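Side-chain contact in decapping nuclease RAI1 (Scheffersomyces stipitis, PDB 5BTO), which removes the NAD cap, the methylguanosine cap and 5'-terminal pyrophosphate from RNA, and stabilises and stimulates the exoribonuclease RAT1: residues Phe30-Asp35 and Leu91-Lys96. Sequence-based numbering, arbitrary orientation.
Sequences FAFARD and LTALTK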
loop_
_atom_site.group_PDB
_atom_site.type_symbol
_atom_site.label_atom_id
_atom_site.label_comp_id
_atom_site.label_asym_id
_atom_site.label_seq_id
_atom_site.Cartn_x
_atom_site.Cartn_y
_atom_site.Cartn_z
ATOM N N PHE A 30 -27.266 22.347 0.975
ATOM C CA PHE A 30 -27.305 23.806 0.829
ATOM C C PHE A 30 -26.414 24.257 -0.319
ATOM O O PHE A 30 -25.667 23.459 -0.873
ATOM C CB PHE A 30 -26.954 24.542 2.146
ATOM C CG PHE A 30 -25.571 24.244 2.699
ATOM C CD1 PHE A 30 -25.374 23.188 3.581
ATOM C CD2 PHE A 30 -24.487 25.061 2.395
ATOM C CE1 PHE A 30 -24.111 22.925 4.120
ATOM C CE2 PHE A 30 -23.206 24.798 2.936
ATOM C CZ PHE A 30 -23.036 23.740 3.800
ATOM N N ALA A 31 -26.501 25.531 -0.679
ATOM C CA ALA A 31 -25.643 26.073 -1.719
ATOM C C ALA A 31 -25.192 27.460 -1.323
ATOM O O ALA A 31 -25.771 28.077 -0.434
ATOM C CB ALA A 31 -26.388 26.102 -3.070
ATOM N N PHE A 32 -24.127 27.937 -1.956
ATOM C CA PHE A 32 -23.759 29.342 -1.860
ATOM C C PHE A 32 -23.137 29.785 -3.175
ATOM O O PHE A 32 -22.929 28.961 -4.065
ATOM C CB PHE A 32 -22.872 29.634 -0.630
ATOM C CG PHE A 32 -21.507 28.971 -0.647
ATOM C CD1 PHE A 32 -21.352 27.653 -0.240
ATOM C CD2 PHE A 32 -20.378 29.690 -1.015
ATOM C CE1 PHE A 32 -20.089 27.055 -0.225
ATOM C CE2 PHE A 32 -19.110 29.103 -0.999
ATOM C CZ PHE A 32 -18.967 27.787 -0.603
ATOM N N ALA A 33 -22.887 31.078 -3.328
ATOM C CA ALA A 33 -22.347 31.561 -4.591
ATOM C C ALA A 33 -21.344 32.685 -4.395
ATOM O O ALA A 33 -21.295 33.314 -3.343
ATOM C CB ALA A 33 -23.491 32.011 -5.526
ATOM N N ARG A 34 -20.522 32.913 -5.410
ATOM C CA ARG A 34 -19.703 34.112 -5.469
ATOM C C ARG A 34 -20.245 34.931 -6.640
ATOM O O ARG A 34 -20.444 34.393 -7.728
ATOM C CB ARG A 34 -18.230 33.749 -5.682
ATOM C CG ARG A 34 -17.269 34.933 -5.609
ATOM C CD ARG A 34 -15.814 34.472 -5.643
ATOM N NE ARG A 34 -15.415 34.012 -6.969
ATOM C CZ ARG A 34 -14.317 33.305 -7.221
ATOM N NH1 ARG A 34 -13.496 32.966 -6.233
ATOM N NH2 ARG A 34 -14.041 32.933 -8.462
ATOM N N ASP A 35 -20.523 36.212 -6.415
ATOM C CA ASP A 35 -21.130 37.023 -7.468
ATOM C C ASP A 35 -20.095 37.678 -8.375
ATOM O O ASP A 35 -18.891 37.453 -8.225
ATOM C CB ASP A 35 -22.134 38.050 -6.915
ATOM C CG ASP A 35 -21.482 39.142 -6.080
ATOM O OD1 ASP A 35 -20.257 39.359 -6.198
ATOM O OD2 ASP A 35 -22.211 39.802 -5.308
ATOM N N LEU A 91 -17.453 27.336 5.690
ATOM C CA LEU A 91 -17.896 27.316 7.084
ATOM C C LEU A 91 -18.986 28.341 7.357
ATOM O O LEU A 91 -19.870 28.104 8.177
ATOM C CB LEU A 91 -16.726 27.542 8.038
ATOM C CG LEU A 91 -15.711 26.411 7.971
ATOM C CD1 LEU A 91 -14.594 26.663 8.967
ATOM C CD2 LEU A 91 -16.389 25.073 8.231
ATOM N N THR A 92 -18.920 29.482 6.685
ATOM C CA THR A 92 -19.981 30.478 6.828
ATOM C C THR A 92 -21.315 29.891 6.354
ATOM O O THR A 92 -22.335 30.004 7.033
ATOM C CB THR A 92 -19.658 31.774 6.059
ATOM O OG1 THR A 92 -18.441 32.341 6.570
ATOM C CG2 THR A 92 -20.797 32.796 6.211
ATOM N N ALA A 93 -21.296 29.232 5.202
ATOM C CA ALA A 93 -22.510 28.628 4.666
ATOM C C ALA A 93 -22.989 27.470 5.543
ATOM O O ALA A 93 -24.183 27.295 5.748
ATOM C CB ALA A 93 -22.277 28.153 3.232
ATOM N N LEU A 94 -22.050 26.676 6.058
ATOM C CA LEU A 94 -22.398 25.527 6.893
ATOM C C LEU A 94 -23.036 25.969 8.208
ATOM O O LEU A 94 -23.996 25.360 8.689
ATOM C CB LEU A 94 -21.151 24.674 7.184
ATOM C CG LEU A 94 -21.354 23.488 8.123
ATOM C CD1 LEU A 94 -22.370 22.490 7.588
ATOM C CD2 LEU A 94 -20.001 22.806 8.370
ATOM N N THR A 95 -22.503 27.035 8.782
ATOM C CA THR A 95 -23.047 27.571 10.025
ATOM C C THR A 95 -24.511 27.963 9.821
ATOM O O THR A 95 -25.372 27.648 10.640
ATOM C CB THR A 95 -22.232 28.777 10.510
ATOM O OG1 THR A 95 -20.895 28.349 10.824
ATOM C CG2 THR A 95 -22.861 29.380 11.765
ATOM N N LYS A 96 -24.774 28.643 8.718
ATOM C CA LYS A 96 -26.135 29.085 8.412
ATOM C C LYS A 96 -27.055 27.883 8.266
ATOM O O LYS A 96 -28.177 27.870 8.775
ATOM C CB LYS A 96 -26.115 29.930 7.146
ATOM C CG LYS A 96 -27.471 30.515 6.737
ATOM C CD LYS A 96 -27.294 31.348 5.482
ATOM C CE LYS A 96 -28.612 31.978 5.027
ATOM N NZ LYS A 96 -29.195 32.859 6.088
#
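Ala93 presents its methyl group to two phenylalanines of strand 30-34, Phe30 and Phe32, and this apolar cluster is the heart of the contact. CB of Ala93 lies 3.5 Å from CE2 of Phe30 and 3.6 Å from CD1 of Phe32, so one small side chain bridges two rings that project from the same side of the strand. In both phenylalanines CG sits between the backbone N and the carbonyl carbon (chi1 60° in Phe30, 65° in Phe32); CB of each points toward the helix, and the shared chi1 lays both rings beside the Ala93 methyl.

The Phe30 ring reaches further along the helix. Its CZ comes within 3.6 Å of CA of Leu94, while CE1 meets the leucine methyl CD1 at 3.9 Å. Over one face of the same ring, offset toward its rim, stands the carbonyl O of Ala93, 3.9 Å above the plane. With an alanine in place of Phe30, the helix would probably lose most of its apolar cover from the strand, leaving a gap beside Ala93 and Leu94.

No hydrogen bond spans the two segments; the meeting side chains are all apolar.

The buried contact seats helix 87-101 against strand 27-34 of the large mixed sheet, their short segments running at 142° to each other, a helix-on-sheet packing within the PD-(D/E)XK-type nuclease domain of the RAI1 (DXO/Dom3Z) family. Phe32 also lies about 4 Å, side chain to side chain, from substrate-binding Tyr114. Strand 216-225 pairs with the phenylalanine strand, Tyr97 meets the Phe30 ring, and helix 392-400 packs Phe394 on Leu94.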